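Transcription regulator AmtR (PDB 5E57) probably binds DNA as a dimeric TetR-family transcription factor and takes part in nitrogen regulation in Mycobacterium smegmatis. Local coordinates at residues Gly62-Pro67 / Ala105-Pro110; Glu19-His24 / Asp53-Ala58. All coordinates share one frame; numbering follows the deposited sequence.

Contact 1: residues Gly62-Pro67 / Ala105-Pro110; sequences GTVDEP and ALYLLP. With ACT (acetate ion), chain D.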
ATOM      1  N   GLY A  62      -7.959   4.301 -16.143  1.00 21.65           N
ATOM      2  CA  GLY A  62      -7.454   5.688 -16.083  1.00 23.14           C
ATOM      3  C   GLY A  62      -6.392   5.854 -15.000  1.00 22.79           C
ATOM      4  O   GLY A  62      -5.733   6.839 -14.972  1.00 22.64           O
ATOM      5  N   THR A  63      -6.214   4.908 -14.079  1.00 22.49           N
ATOM      6  CA  THR A  63      -5.148   5.034 -13.085  1.00 20.93           C
ATOM      7  C   THR A  63      -3.833   4.416 -13.571  1.00 22.88           C
ATOM      8  O   THR A  63      -2.805   4.597 -12.936  1.00 20.76           O
ATOM      9  CB  THR A  63      -5.498   4.366 -11.736  1.00 22.23           C
ATOM     10  OG1 THR A  63      -5.565   2.920 -11.842  1.00 20.35           O
ATOM     11  CG2 THR A  63      -6.828   4.940 -11.213  1.00 21.44           C
ATOM     12  N   VAL A  64      -3.840   3.679 -14.683  1.00 22.12           N
ATOM     13  CA  VAL A  64      -2.596   3.072 -15.124  1.00 20.74           C
ATOM     14  C   VAL A  64      -2.193   3.353 -16.552  1.00 19.76           C
ATOM     15  O   VAL A  64      -1.032   3.150 -16.869  1.00 21.07           O
ATOM     16  CB  VAL A  64      -2.544   1.506 -14.945  1.00 22.43           C
ATOM     17  CG1 VAL A  64      -2.848   1.116 -13.532  1.00 22.86           C
ATOM     18  CG2 VAL A  64      -3.499   0.822 -15.885  1.00 25.25           C
ATOM     19  N   ASP A  65      -3.104   3.740 -17.413  1.00 22.79           N
ATOM     20  CA  ASP A  65      -2.809   3.882 -18.861  1.00 23.90           C
ATOM     21  C   ASP A  65      -1.731   4.903 -19.132  1.00 23.25           C
ATOM     22  O   ASP A  65      -0.865   4.650 -19.865  1.00 21.12           O
ATOM     23  CB  ASP A  65      -4.059   4.306 -19.680  1.00 25.29           C
ATOM     24  CG  ASP A  65      -5.060   3.184 -19.849  1.00 25.52           C
ATOM     25  OD1 ASP A  65      -4.719   2.013 -19.643  1.00 27.44           O
ATOM     26  OD2 ASP A  65      -6.198   3.479 -20.168  1.00 31.21           O
ATOM     27  N   GLU A  66      -1.825   6.089 -18.583  1.00 21.89           N
ATOM     28  CA  GLU A  66      -0.806   7.082 -18.849  1.00 22.51           C
ATOM     29  C   GLU A  66       0.525   6.797 -18.189  1.00 20.71           C
ATOM     30  O   GLU A  66       1.530   6.985 -18.804  1.00 19.73           O
ATOM     31  CB  GLU A  66      -1.334   8.469 -18.489  1.00 25.51           C
ATOM     32  CG  GLU A  66      -2.443   8.885 -19.435  1.00 27.86           C
ATOM     33  CD  GLU A  66      -3.029  10.246 -19.087  1.00 33.55           C
ATOM     34  OE1 GLU A  66      -2.890  10.744 -17.945  1.00 31.21           O
ATOM     35  OE2 GLU A  66      -3.651  10.805 -19.953  1.00 34.55           O
ATOM     36  N   PRO A  67       0.547   6.317 -16.942  1.00 23.39           N
ATOM     37  CA  PRO A  67       1.850   5.907 -16.417  1.00 25.67           C
ATOM     38  C   PRO A  67       2.498   4.787 -17.251  1.00 23.87           C
ATOM     39  O   PRO A  67       3.723   4.739 -17.404  1.00 21.02           O
ATOM     40  CB  PRO A  67       1.521   5.405 -15.008  1.00 26.05           C
ATOM     41  CG  PRO A  67       0.334   6.184 -14.604  1.00 24.70           C
ATOM     42  CD  PRO A  67      -0.451   6.423 -15.864  1.00 23.86           C
ATOM     43  N   ALA A 105      -7.356   2.779  -4.205  1.00 21.13           N
ATOM     44  CA  ALA A 105      -7.848   2.043  -3.091  1.00 23.82           C
ATOM     45  C   ALA A 105      -8.688   0.877  -3.572  1.00 25.87           C
ATOM     46  O   ALA A 105      -8.910  -0.034  -2.807  1.00 32.76           O
ATOM     47  CB  ALA A 105      -8.715   2.915  -2.199  1.00 25.19           C
ATOM     48  N   LEU A 106      -9.144   0.895  -4.822  1.00 22.78           N
ATOM     49  CA  LEU A 106      -9.995  -0.228  -5.295  1.00 21.98           C
ATOM     50  C   LEU A 106      -9.156  -1.467  -5.781  1.00 25.53           C
ATOM     51  O   LEU A 106      -9.706  -2.538  -6.034  1.00 23.72           O
ATOM     52  CB  LEU A 106     -10.894   0.301  -6.406  1.00 21.82           C
ATOM     53  CG  LEU A 106     -11.822   1.473  -6.043  1.00 22.05           C
ATOM     54  CD1 LEU A 106     -12.435   1.981  -7.338  1.00 26.28           C
ATOM     55  CD2 LEU A 106     -12.888   1.085  -5.010  1.00 20.99           C
ATOM     56  N   TYR A 107      -7.837  -1.329  -5.868  1.00 22.42           N
ATOM     57  CA  TYR A 107      -6.972  -2.405  -6.408  1.00 23.48           C
ATOM     58  C   TYR A 107      -7.099  -3.672  -5.628  1.00 23.89           C
ATOM     59  O   TYR A 107      -6.856  -4.709  -6.145  1.00 21.50           O
ATOM     60  CB  TYR A 107      -5.504  -1.984  -6.393  1.00 23.17           C
ATOM     61  CG  TYR A 107      -5.102  -0.882  -7.375  1.00 22.63           C
ATOM     62  CD1 TYR A 107      -5.917  -0.488  -8.419  1.00 22.83           C
ATOM     63  CD2 TYR A 107      -3.856  -0.316  -7.304  1.00 22.09           C
ATOM     64  CE1 TYR A 107      -5.516   0.499  -9.329  1.00 22.54           C
ATOM     65  CE2 TYR A 107      -3.451   0.641  -8.218  1.00 23.27           C
ATOM     66  CZ  TYR A 107      -4.285   1.018  -9.225  1.00 21.13           C
ATOM     67  OH  TYR A 107      -3.878   1.954 -10.094  1.00 20.55           O
ATOM     68  N   LEU A 108      -7.472  -3.595  -4.361  1.00 22.88           N
ATOM     69  CA  LEU A 108      -7.541  -4.754  -3.519  1.00 26.27           C
ATOM     70  C   LEU A 108      -8.924  -5.438  -3.424  1.00 29.10           C
ATOM     71  O   LEU A 108      -9.074  -6.453  -2.764  1.00 29.65           O
ATOM     72  CB  LEU A 108      -7.116  -4.333  -2.138  1.00 28.80           C
ATOM     73  CG  LEU A 108      -5.700  -3.714  -2.109  1.00 34.10           C
ATOM     74  CD1 LEU A 108      -5.294  -3.450  -0.643  1.00 36.47           C
ATOM     75  CD2 LEU A 108      -4.651  -4.566  -2.847  1.00 33.97           C
ATOM     76  N   LEU A 109      -9.907  -4.896  -4.092  1.00 24.90           N
ATOM     77  CA  LEU A 109     -11.218  -5.511  -4.167  1.00 27.49           C
ATOM     78  C   LEU A 109     -11.078  -6.958  -4.638  1.00 29.07           C
ATOM     79  O   LEU A 109     -10.503  -7.169  -5.682  1.00 27.07           O
ATOM     80  CB  LEU A 109     -11.985  -4.740  -5.200  1.00 28.87           C
ATOM     81  CG  LEU A 109     -13.104  -3.751  -4.888  1.00 31.18           C
ATOM     82  CD1 LEU A 109     -13.203  -3.230  -3.485  1.00 33.21           C
ATOM     83  CD2 LEU A 109     -13.145  -2.661  -5.972  1.00 29.75           C
ATOM     84  N   PRO A 110     -11.630  -7.945  -3.902  1.00 30.70           N
ATOM     85  CA  PRO A 110     -11.658  -9.314  -4.433  1.00 32.81           C
ATOM     86  C   PRO A 110     -12.317  -9.411  -5.803  1.00 27.84           C
ATOM     87  O   PRO A 110     -11.841 -10.183  -6.593  1.00 29.50           O
ATOM     88  CB  PRO A 110     -12.442 -10.107  -3.391  1.00 35.91           C
ATOM     89  CG  PRO A 110     -12.445  -9.245  -2.160  1.00 38.86           C
ATOM     90  CD  PRO A 110     -12.345  -7.831  -2.623  1.00 35.37           C
TER
HETATM   91  C   ACT D 301      -0.110   2.534 -10.558  1.00 37.94           C
HETATM   92  O   ACT D 301      -1.085   1.854 -10.316  1.00 30.88           O
HETATM   93  OXT ACT D 301       0.969   2.190  -9.995  1.00 48.10           O
HETATM   94  CH3 ACT D 301      -0.278   3.727 -11.508  1.00 28.36           C
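The polar part of the contact joins Tyr107 to Thr63 and to an acetate ion. The phenol reaches head-on toward the residues before helix 65-75, and Thr63 OG1 lies in the plane of the ring at its edge, 2.6 Å from Tyr107 OH. With chi1 at 68°, OG1 stands between the backbone N and the carbonyl carbon; from there it hydrogen-bonds to Leu60 O, so the last turn of helix 52-61 fixes the hydroxyl that faces the tyrosine. Tyr107 OH in turn donates a hydrogen bond to the acetate, with 2.8 Å between OH and ACT O, and the acetate oxygen likewise lies near the ring plane.

Van der Waals packing adds little. Val64, at the N-cap position of helix 65-75, passes alongside the phenol, its methyl CG1 3.7 Å from Tyr107 OH and equally 3.7 Å from ACT O. On the acetate's methyl side, ACT CH3 comes 4.0 Å from Pro67 CG.

Around this meeting point Tyr107 also packs on Glu157 and Ile160 of helix 151-165 and on Arg124 of helix 118-142, and Val64 on Phe120. The phenol hydroxyl thus donates to an anionic oxygen, beside the Thr63 hydroxyl and among mixed polar and apolar neighbours. The acetate is probably a component of the crystallisation solution, and a natural ligand cannot be inferred from it.

Contact 2: residues Glu19-His24 / Asp53-Ala58; sequences ELFTTH and DDILDA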
ATOM      1  N   GLU A  19     -16.690   8.273  -6.509  1.00 22.48           N
ATOM      2  CA  GLU A  19     -17.013   8.703  -5.164  1.00 23.57           C
ATOM      3  C   GLU A  19     -17.635   7.567  -4.328  1.00 24.18           C
ATOM      4  O   GLU A  19     -17.212   7.299  -3.201  1.00 23.93           O
ATOM      5  CB  GLU A  19     -17.947   9.912  -5.190  1.00 24.86           C
ATOM      6  CG  GLU A  19     -18.455  10.229  -3.783  1.00 27.60           C
ATOM      7  CD  GLU A  19     -19.107  11.601  -3.665  1.00 32.64           C
ATOM      8  OE1 GLU A  19     -19.304  12.267  -4.677  1.00 33.04           O
ATOM      9  OE2 GLU A  19     -19.444  11.976  -2.532  1.00 32.96           O
ATOM     10  N   LEU A  20     -18.673   6.943  -4.863  1.00 22.88           N
ATOM     11  CA  LEU A  20     -19.433   5.964  -4.133  1.00 21.88           C
ATOM     12  C   LEU A  20     -18.598   4.743  -3.976  1.00 22.12           C
ATOM     13  O   LEU A  20     -18.636   4.095  -2.916  1.00 22.28           O
ATOM     14  CB  LEU A  20     -20.740   5.639  -4.861  1.00 24.47           C
ATOM     15  CG  LEU A  20     -21.690   6.823  -4.972  1.00 26.69           C
ATOM     16  CD1 LEU A  20     -22.583   6.693  -6.167  1.00 29.14           C
ATOM     17  CD2 LEU A  20     -22.492   6.982  -3.676  1.00 29.11           C
ATOM     18  N   PHE A  21     -17.832   4.378  -5.003  1.00 20.94           N
ATOM     19  CA  PHE A  21     -17.060   3.147  -4.825  1.00 20.39           C
ATOM     20  C   PHE A  21     -16.000   3.336  -3.774  1.00 21.38           C
ATOM     21  O   PHE A  21     -15.689   2.394  -3.031  1.00 20.09           O
ATOM     22  CB  PHE A  21     -16.356   2.685  -6.093  1.00 20.76           C
ATOM     23  CG  PHE A  21     -17.296   2.305  -7.243  1.00 20.88           C
ATOM     24  CD1 PHE A  21     -18.581   1.994  -7.026  1.00 20.57           C
ATOM     25  CD2 PHE A  21     -16.804   2.187  -8.520  1.00 21.20           C
ATOM     26  CE1 PHE A  21     -19.429   1.636  -8.067  1.00 22.25           C
ATOM     27  CE2 PHE A  21     -17.631   1.846  -9.580  1.00 23.18           C
ATOM     28  CZ  PHE A  21     -18.961   1.569  -9.351  1.00 23.78           C
ATOM     29  N   THR A  22     -15.379   4.523  -3.720  1.00 20.93           N
ATOM     30  CA  THR A  22     -14.269   4.700  -2.769  1.00 21.85           C
ATOM     31  C   THR A  22     -14.740   5.087  -1.377  1.00 24.51           C
ATOM     32  O   THR A  22     -14.020   4.892  -0.424  1.00 27.00           O
ATOM     33  CB  THR A  22     -13.302   5.770  -3.210  1.00 20.28           C
ATOM     34  OG1 THR A  22     -14.047   6.948  -3.541  1.00 23.12           O
ATOM     35  CG2 THR A  22     -12.529   5.280  -4.422  1.00 22.69           C
ATOM     36  N   THR A  23     -15.927   5.645  -1.255  1.00 25.38           N
ATOM     37  CA  THR A  23     -16.373   6.067   0.065  1.00 27.85           C
ATOM     38  C   THR A  23     -17.529   5.255   0.604  1.00 26.02           C
ATOM     39  O   THR A  23     -17.747   5.277   1.813  1.00 27.71           O
ATOM     40  CB  THR A  23     -16.724   7.594   0.104  1.00 27.53           C
ATOM     41  OG1 THR A  23     -17.814   7.871  -0.757  1.00 27.11           O
ATOM     42  CG2 THR A  23     -15.554   8.419  -0.331  1.00 29.54           C
ATOM     43  N   HIS A  24     -18.276   4.558  -0.248  1.00 28.26           N
ATOM     44  CA  HIS A  24     -19.318   3.638   0.241  1.00 30.34           C
ATOM     45  C   HIS A  24     -18.979   2.151  -0.047  1.00 29.33           C
ATOM     46  O   HIS A  24     -19.159   1.309   0.794  1.00 24.27           O
ATOM     47  CB  HIS A  24     -20.694   4.068  -0.316  1.00 32.84           C
ATOM     48  CG  HIS A  24     -21.166   5.399   0.229  1.00 45.02           C
ATOM     49  ND1 HIS A  24     -20.582   6.611  -0.114  1.00 50.89           N
ATOM     50  CD2 HIS A  24     -22.136   5.705   1.134  1.00 47.10           C
ATOM     51  CE1 HIS A  24     -21.160   7.594   0.559  1.00 42.78           C
ATOM     52  NE2 HIS A  24     -22.109   7.072   1.315  1.00 43.94           N
ATOM     53  N   ASP A  53     -19.508  -3.223 -13.752  1.00 21.52           N
ATOM     54  CA  ASP A  53     -18.155  -3.676 -13.998  1.00 21.79           C
ATOM     55  C   ASP A  53     -17.468  -2.825 -15.068  1.00 22.68           C
ATOM     56  O   ASP A  53     -16.257  -2.555 -14.975  1.00 21.63           O
ATOM     57  CB  ASP A  53     -18.160  -5.164 -14.401  1.00 22.47           C
ATOM     58  CG  ASP A  53     -18.223  -6.112 -13.227  1.00 24.18           C
ATOM     59  OD1 ASP A  53     -18.150  -5.738 -12.012  1.00 24.06           O
ATOM     60  OD2 ASP A  53     -18.283  -7.312 -13.519  1.00 24.83           O
ATOM     61  N   ASP A  54     -18.217  -2.441 -16.117  1.00 24.77           N
ATOM     62  CA  ASP A  54     -17.676  -1.597 -17.163  1.00 23.50           C
ATOM     63  C   ASP A  54     -17.268  -0.276 -16.581  1.00 25.67           C
ATOM     64  O   ASP A  54     -16.305   0.371 -17.077  1.00 22.92           O
ATOM     65  CB  ASP A  54     -18.697  -1.308 -18.258  1.00 26.98           C
ATOM     66  CG  ASP A  54     -19.006  -2.547 -19.137  1.00 28.40           C
ATOM     67  OD1 ASP A  54     -18.140  -3.434 -19.281  1.00 24.40           O
ATOM     68  OD2 ASP A  54     -20.125  -2.616 -19.663  1.00 30.18           O
ATOM     69  N   ILE A  55     -17.990   0.185 -15.552  1.00 22.88           N
ATOM     70  CA  ILE A  55     -17.652   1.515 -14.947  1.00 22.38           C
ATOM     71  C   ILE A  55     -16.303   1.409 -14.203  1.00 22.82           C
ATOM     72  O   ILE A  55     -15.399   2.234 -14.366  1.00 21.86           O
ATOM     73  CB  ILE A  55     -18.760   1.980 -13.960  1.00 23.54           C
ATOM     74  CG1 ILE A  55     -20.097   2.182 -14.729  1.00 23.30           C
ATOM     75  CG2 ILE A  55     -18.343   3.237 -13.243  1.00 21.68           C
ATOM     76  CD1 ILE A  55     -21.315   2.385 -13.839  1.00 21.99           C
ATOM     77  N   LEU A  56     -16.189   0.356 -13.409  1.00 21.72           N
ATOM     78  CA  LEU A  56     -14.983   0.051 -12.658  1.00 22.51           C
ATOM     79  C   LEU A  56     -13.806  -0.166 -13.575  1.00 21.69           C
ATOM     80  O   LEU A  56     -12.702   0.301 -13.281  1.00 20.33           O
ATOM     81  CB  LEU A  56     -15.197  -1.198 -11.760  1.00 22.05           C
ATOM     82  CG  LEU A  56     -14.041  -1.676 -10.856  1.00 24.34           C
ATOM     83  CD1 LEU A  56     -13.669  -0.596  -9.850  1.00 24.69           C
ATOM     84  CD2 LEU A  56     -14.382  -2.946 -10.098  1.00 26.96           C
ATOM     85  N   ASP A  57     -14.038  -0.833 -14.707  1.00 20.67           N
ATOM     86  CA  ASP A  57     -12.959  -0.999 -15.684  1.00 23.15           C
ATOM     87  C   ASP A  57     -12.428   0.324 -16.177  1.00 23.69           C
ATOM     88  O   ASP A  57     -11.213   0.525 -16.191  1.00 24.20           O
ATOM     89  CB  ASP A  57     -13.381  -1.850 -16.866  1.00 27.14           C
ATOM     90  CG  ASP A  57     -12.327  -2.937 -17.197  1.00 36.78           C
ATOM     91  OD1 ASP A  57     -11.340  -3.126 -16.407  1.00 28.58           O
ATOM     92  OD2 ASP A  57     -12.512  -3.583 -18.257  1.00 40.76           O
ATOM     93  N   ALA A  58     -13.316   1.249 -16.548  1.00 22.19           N
ATOM     94  CA  ALA A  58     -12.832   2.520 -17.027  1.00 22.88           C
ATOM     95  C   ALA A  58     -12.089   3.299 -15.896  1.00 22.98           C
ATOM     96  O   ALA A  58     -11.061   3.875 -16.117  1.00 21.15           O
ATOM     97  CB  ALA A  58     -13.967   3.298 -17.601  1.00 23.97           C
TER
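A small, buried, apolar contact joins the C-terminal end of helix 9-23 to helix 52-61, with Phe21 projecting from the first onto Ile55 and Leu56 of the second. The backbones stay well apart, 8.7 Å between Phe21 CA and Leu56 CA, and the aromatic side chain spans the gap. With CG anti to the carbonyl carbon (chi1 -64°), the ring extends toward helix 52-61, where Phe21 CE2 meets the CG2 branch of Ile55 at 4.0 Å, the two side chains crossing at about a right angle and the methyl approaching the ring obliquely. On the Leu56 side the approach is looser: Phe21 CD2 lies 4.4 Å from Leu56 CD1, while the backbone N of Leu56 stands at the ring edge, near its plane.

Neighbours close the cluster: Tyr26 meets the Phe21 ring edge-to-face, and Ile34 of helix 31-38 packs on both Phe21 and Ile55.

At the helix end, Glu19 O accepts from Thr23 N at 2.9 Å and from Thr23 OG1 at 2.6 Å, on opposite faces of its plane. Helix 9-23 packed against helix 52-61, with the predicted helix-turn-helix at 30-49 between them in sequence, is the arrangement of the TetR-family N-terminal DNA-binding domain.

How the contacts relate
Both segments of contact 2 come before those of contact 1 along the chain, and the centres of the two contacts lie about 11 Å apart. Helix 52-61, which belongs to contact 2, and helix 65-75, which belongs to contact 1, follow each other in the chain. Leu106, in segment 105-110, ties the contacts together: its CD1 packs on Leu56 CD1 at 3.8 Å and its CD2 on Phe21 O at 3.7 Å. The centre of contact 2 lies about 17 Å from the centre of the chain, that of contact 1 about 8 Å. Together they span the junction of the DNA-binding and ligand-binding domains, consistent with coupling between them, and both touch the second subunit.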